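Local coordinates for DNA-binding protein HU (Anabaena sp., PDB 1P71), which binds DNA as a homodimer, bends and wraps it to stabilise it against denaturation, and is essential for heterocyst differentiation, at a contact of chain A with DNA and the interface of chains A and B. Sequence-based numbering; all coordinates share one arbitrary frame. Chains: chain A/B, DNA-binding protein HU.

Contact 1 and contact 2 lie about 34 Å apart, measured between the centres of their C-alpha atoms, and have no residue in common. Contact 1 is made by the arm of chain A, with strand 58-61 and the extended link before it set against the minor groove of the DNA. Contact 2 belongs to the dimer body, where the chain start (A:Met1, A:Asn2) and helices 3-14 and 18-37 of chain A meet helix 18-37 and strand 42-44 of chain B. Contact 2 helps hold the two subunits together, and the paired body carries two arms, each able to grip DNA as contact 1 does.

Contact 1: a contact of chain A with DNA. Residues chain A 56-59. With nucleotides of chain C; nucleotides of chain D.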
# COMPACT_ATOMS: atom_id res chain seq x y z
N LYS A 56 -4.17 -19.24 -7.20
CA LYS A 56 -4.37 -20.51 -7.91
C LYS A 56 -4.90 -20.24 -9.30
O LYS A 56 -5.53 -19.20 -9.53
CB LYS A 56 -5.44 -21.34 -7.18
CG LYS A 56 -4.97 -22.12 -5.97
CD LYS A 56 -6.18 -22.82 -5.34
CE LYS A 56 -5.76 -23.77 -4.21
NZ LYS A 56 -4.38 -23.50 -3.67
N ALA A 57 -4.70 -21.20 -10.20
CA ALA A 57 -5.35 -21.18 -11.51
C ALA A 57 -6.84 -21.13 -11.31
O ALA A 57 -7.36 -21.69 -10.33
CB ALA A 57 -5.00 -22.42 -12.30
N ARG A 58 -7.53 -20.48 -12.24
CA ARG A 58 -8.99 -20.49 -12.26
C ARG A 58 -9.52 -20.38 -13.67
O ARG A 58 -8.80 -20.05 -14.60
CB ARG A 58 -9.57 -19.36 -11.41
CG ARG A 58 -9.02 -18.01 -11.68
CD ARG A 58 -9.21 -17.05 -10.52
NE ARG A 58 -8.59 -15.76 -10.78
CZ ARG A 58 -9.16 -14.79 -11.49
NH1 ARG A 58 -10.38 -14.97 -12.00
NH2 ARG A 58 -8.52 -13.64 -11.67
N GLU A 59 -10.79 -20.70 -13.83
CA GLU A 59 -11.39 -20.66 -15.13
C GLU A 59 -11.95 -19.26 -15.39
O GLU A 59 -12.48 -18.61 -14.49
CB GLU A 59 -12.48 -21.72 -15.23
P DA C 9 -18.08 -21.23 -12.60
OP1 DA C 9 -17.55 -22.15 -13.63
OP2 DA C 9 -19.15 -21.60 -11.64
O5' DA C 9 -16.84 -20.68 -11.74
C5' DA C 9 -15.64 -20.28 -12.43
C4' DA C 9 -14.53 -19.98 -11.43
O4' DA C 9 -14.44 -18.55 -11.22
C3' DA C 9 -14.72 -20.55 -10.04
O3' DA C 9 -13.42 -20.64 -9.45
C2' DA C 9 -15.60 -19.48 -9.38
C1' DA C 9 -14.88 -18.24 -9.90
N9 DA C 9 -15.61 -16.96 -9.84
C8 DA C 9 -16.93 -16.71 -9.61
N7 DA C 9 -17.25 -15.44 -9.61
C5 DA C 9 -16.05 -14.81 -9.85
C6 DA C 9 -15.70 -13.46 -9.95
N6 DA C 9 -16.57 -12.45 -9.86
N1 DA C 9 -14.42 -13.17 -10.18
C2 DA C 9 -13.53 -14.16 -10.31
N3 DA C 9 -13.73 -15.47 -10.23
C4 DA C 9 -15.03 -15.73 -10.01
P DA C 10 -13.11 -21.78 -8.36
OP1 DA C 10 -12.78 -22.96 -9.19
OP2 DA C 10 -14.13 -21.78 -7.28
O5' DA C 10 -11.76 -21.31 -7.65
C5' DA C 10 -10.54 -21.05 -8.37
C4' DA C 10 -9.91 -19.76 -7.84
O4' DA C 10 -10.85 -18.67 -8.06
C3' DA C 10 -9.58 -19.76 -6.34
O3' DA C 10 -8.27 -19.22 -6.11
C2' DA C 10 -10.71 -18.92 -5.72
C1' DA C 10 -11.03 -17.94 -6.85
N9 DA C 10 -12.36 -17.32 -6.74
C8 DA C 10 -13.58 -17.94 -6.50
N7 DA C 10 -14.61 -17.12 -6.44
C5 DA C 10 -14.04 -15.87 -6.66
C6 DA C 10 -14.58 -14.58 -6.70
N6 DA C 10 -15.88 -14.32 -6.55
N1 DA C 10 -13.75 -13.54 -6.94
C2 DA C 10 -12.45 -13.78 -7.10
N3 DA C 10 -11.80 -14.95 -7.08
C4 DA C 10 -12.66 -15.97 -6.84
P DT D 13 -8.95 -5.00 -7.27
OP1 DT D 13 -7.65 -4.62 -6.65
OP2 DT D 13 -9.81 -4.01 -7.98
O5' DT D 13 -8.72 -6.20 -8.29
C5' DT D 13 -8.11 -7.38 -7.82
C4' DT D 13 -8.19 -8.46 -8.86
O4' DT D 13 -9.52 -8.99 -8.78
C3' DT D 13 -8.02 -7.98 -10.29
O3' DT D 13 -6.75 -8.49 -10.74
C2' DT D 13 -9.27 -8.50 -11.03
C1' DT D 13 -9.86 -9.49 -10.04
N1 DT D 13 -11.33 -9.59 -10.02
C2 DT D 13 -11.90 -10.84 -10.04
O2 DT D 13 -11.24 -11.85 -10.09
N3 DT D 13 -13.27 -10.85 -10.00
C4 DT D 13 -14.11 -9.75 -9.94
O4 DT D 13 -15.33 -9.88 -9.92
C5 DT D 13 -13.47 -8.47 -9.91
C7 DT D 13 -14.27 -7.19 -9.85
C6 DT D 13 -12.12 -8.45 -9.95
P DG D 14 -6.18 -8.14 -12.18
OP1 DG D 14 -4.70 -8.33 -12.18
OP2 DG D 14 -6.70 -6.85 -12.68
O5' DG D 14 -6.82 -9.31 -13.07
C5' DG D 14 -6.73 -10.67 -12.65
C4' DG D 14 -7.33 -11.62 -13.67
O4' DG D 14 -8.69 -11.86 -13.30
C3' DG D 14 -7.36 -11.06 -15.08
O3' DG D 14 -6.56 -11.89 -15.89
C2' DG D 14 -8.82 -11.09 -15.51
C1' DG D 14 -9.53 -11.87 -14.43
N9 DG D 14 -10.82 -11.26 -14.09
C8 DG D 14 -11.12 -9.92 -13.94
N7 DG D 14 -12.38 -9.69 -13.64
C5 DG D 14 -12.95 -10.97 -13.60
C6 DG D 14 -14.28 -11.39 -13.34
O6 DG D 14 -15.27 -10.68 -13.09
N1 DG D 14 -14.42 -12.77 -13.39
C2 DG D 14 -13.41 -13.65 -13.69
N2 DG D 14 -13.74 -14.95 -13.68
N3 DG D 14 -12.17 -13.29 -13.93
C4 DG D 14 -12.00 -11.94 -13.87
O HOH W 1 -7.09 -17.43 -8.26
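A:Arg58 reaches from the backbone of DA10 of chain C to the opposite strand at DG14 of chain D, spanning the minor groove. Its first torsion (chi1 50°) puts CG between the backbone N and the carbonyl carbon, and from there the chain runs extended to NE. The aliphatic part lies along the sugar of DA10: CB is 3.6 Å from C4', and CD comes to 3.4 Å from the ring oxygen O4'. A long side chain with a hydrogen-bonding tip suits this span.

At the far end chi4 of 83° turns the guanidinium across the line of the chain, so that its two terminal nitrogens point towards DG14. NH1 donates to N3 on the sugar edge of the guanine, at 3.1 Å. NH2 forms a hydrogen bond to the deoxyribose O4', which stands about 15° out of the guanidinium plane, while C5' lies in plane at its edge; the bonded pair is modelled too close to trust its length. O4' occurs in every nucleotide and N3 offers an acceptor in the minor groove of either purine, which suits a protein that packages DNA with little regard for sequence.

A:Lys56 meets DA10 from its O3' side: CB lies 3.7 Å from O3', and the carbonyl O reaches that oxygen through a water. A:Ala57 meets the same sugar through its carbonyl O, its methyl turned away from the DNA, and the backbone O of A:Glu59, whose side chain is incompletely modelled, lies loosely beside the sugar of DA9.

A:Lys56 and A:Ala57 are a short extended link between strands 48-55 and 58-61 in the beta arm, which reaches from the body of HU round the DNA in its minor groove.

Contact 2: the interface of chains A and B. Residues chain A 1-3, 6, 25, 29; chain B 28, 31-32, 43-44.
A:Leu6 and A:Met1 meet B:Thr31 in the apolar part of this interface, where helix 3-14 and the chain start of one subunit lie against helix 18-37 of the other. A:Leu6 points its two methyls to different partners. CG is anti to the backbone N (chi1 177°), and CD1 slides past B:Thr31, which runs the opposite way, to within 3.7 Å of its CB. CD2 meets B:Leu44 CD2 at 3.8 Å and B:Ile32 CD1 at 4.1 Å, crossing both at a slant. A branched leucine suits a place where a helix must fill the angle between a helix and a strand of its partner; an alanine here would probably open a gap between B:Thr31, B:Ile32 and B:Leu44, stripping them of the leucine methyls that fill it.

A:Met1 crosses B:Thr31 at about a right angle. Its chain is extended as far as the sulphur and then bends (chi3 -93°), bringing the CE methyl 3.6 Å from B:Thr31 CG2. The threonine thus shows its methyl to the partner, with CG2 anti to its own backbone N. B:Leu44 also leans on the backbone of A:Lys3 at the start of the helix, its CD2 being 3.8 Å from CA. Looser contacts complete the patch: A:Leu25 CD1 lies over the methyl of B:Ala28 at 4.0 Å, the short alanine probably allowing the helices to come near, and A:Leu29 approaches B:Leu44.

The polar part is carried by backbone. The amide N of B:Thr43 donates to the carbonyl O of A:Met1, at 2.9 Å, and A:Asn2 forms a parallel beta bridge with B:Thr43, pairing the chain start with strand 42-44.

HU is a homodimer, and this patch, repeated by the two-fold axis, helps lock the intertwined helices into the body that carries both DNA-binding arms.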
# COMPACT_ATOMS: atom_id res chain seq x y z
N MET A 1 -2.84 13.76 -4.93
CA MET A 1 -1.39 13.93 -4.60
C MET A 1 -0.57 12.99 -5.47
O MET A 1 -0.83 11.80 -5.46
CB MET A 1 -1.16 13.61 -3.13
CG MET A 1 0.19 14.04 -2.63
SD MET A 1 0.40 13.60 -0.91
CE MET A 1 -0.19 15.20 -0.14
N ASN A 2 0.38 13.53 -6.23
CA ASN A 2 1.37 12.70 -6.91
C ASN A 2 2.68 12.59 -6.13
O ASN A 2 2.78 13.12 -5.01
CB ASN A 2 1.60 13.14 -8.37
CG ASN A 2 1.98 14.61 -8.52
OD1 ASN A 2 2.73 15.17 -7.71
ND2 ASN A 2 1.49 15.24 -9.57
N LYS A 3 3.67 11.89 -6.70
CA LYS A 3 4.99 11.77 -6.08
C LYS A 3 5.62 13.15 -5.77
O LYS A 3 6.04 13.40 -4.64
CB LYS A 3 5.93 10.90 -6.94
N LEU A 6 3.88 14.84 -2.79
CA LEU A 6 4.25 14.12 -1.58
C LEU A 6 5.64 14.50 -1.12
O LEU A 6 5.85 14.76 0.06
CB LEU A 6 4.15 12.59 -1.78
CG LEU A 6 4.56 11.67 -0.62
CD1 LEU A 6 3.70 11.90 0.61
CD2 LEU A 6 4.54 10.19 -0.99
N LEU A 25 12.48 8.77 -0.70
CA LEU A 25 11.20 8.16 -1.05
C LEU A 25 11.33 7.16 -2.22
O LEU A 25 10.79 6.06 -2.14
CB LEU A 25 10.11 9.21 -1.33
CG LEU A 25 8.75 8.66 -1.76
CD1 LEU A 25 7.98 8.00 -0.58
CD2 LEU A 25 7.90 9.73 -2.47
N LEU A 29 10.31 3.05 -1.98
CA LEU A 29 9.37 2.37 -2.87
C LEU A 29 10.06 1.29 -3.70
O LEU A 29 9.50 0.22 -3.89
CB LEU A 29 8.67 3.36 -3.79
CG LEU A 29 8.02 4.57 -3.11
CD1 LEU A 29 7.53 5.56 -4.17
CD2 LEU A 29 6.92 4.17 -2.15
N ALA B 28 6.34 10.76 5.01
CA ALA B 28 5.67 10.26 3.83
C ALA B 28 4.43 9.41 4.14
O ALA B 28 3.39 9.57 3.49
CB ALA B 28 6.67 9.51 2.93
N THR B 31 1.65 11.54 5.68
CA THR B 31 1.07 12.35 4.60
C THR B 31 0.12 11.53 3.72
O THR B 31 -1.00 11.98 3.42
CB THR B 31 2.17 13.04 3.76
OG1 THR B 31 2.91 13.95 4.59
CG2 THR B 31 1.53 13.99 2.74
N ILE B 32 0.54 10.34 3.31
CA ILE B 32 -0.34 9.45 2.57
C ILE B 32 -1.64 9.17 3.35
O ILE B 32 -2.73 9.28 2.79
CB ILE B 32 0.37 8.11 2.17
CG1 ILE B 32 1.36 8.33 1.03
CG2 ILE B 32 -0.65 7.13 1.72
CD1 ILE B 32 2.50 7.24 0.93
N THR B 43 -1.00 8.96 -5.92
CA THR B 43 -0.54 8.20 -7.09
C THR B 43 0.98 8.36 -7.25
O THR B 43 1.46 9.45 -7.49
CB THR B 43 -1.24 8.68 -8.39
OG1 THR B 43 -2.63 8.37 -8.36
CG2 THR B 43 -0.76 7.89 -9.61
N LEU B 44 1.70 7.25 -7.11
CA LEU B 44 3.16 7.25 -7.16
C LEU B 44 3.68 6.46 -8.37
O LEU B 44 3.66 5.23 -8.36
CB LEU B 44 3.75 6.68 -5.86
CG LEU B 44 3.14 7.24 -4.56
CD1 LEU B 44 3.48 6.35 -3.38
CD2 LEU B 44 3.59 8.68 -4.30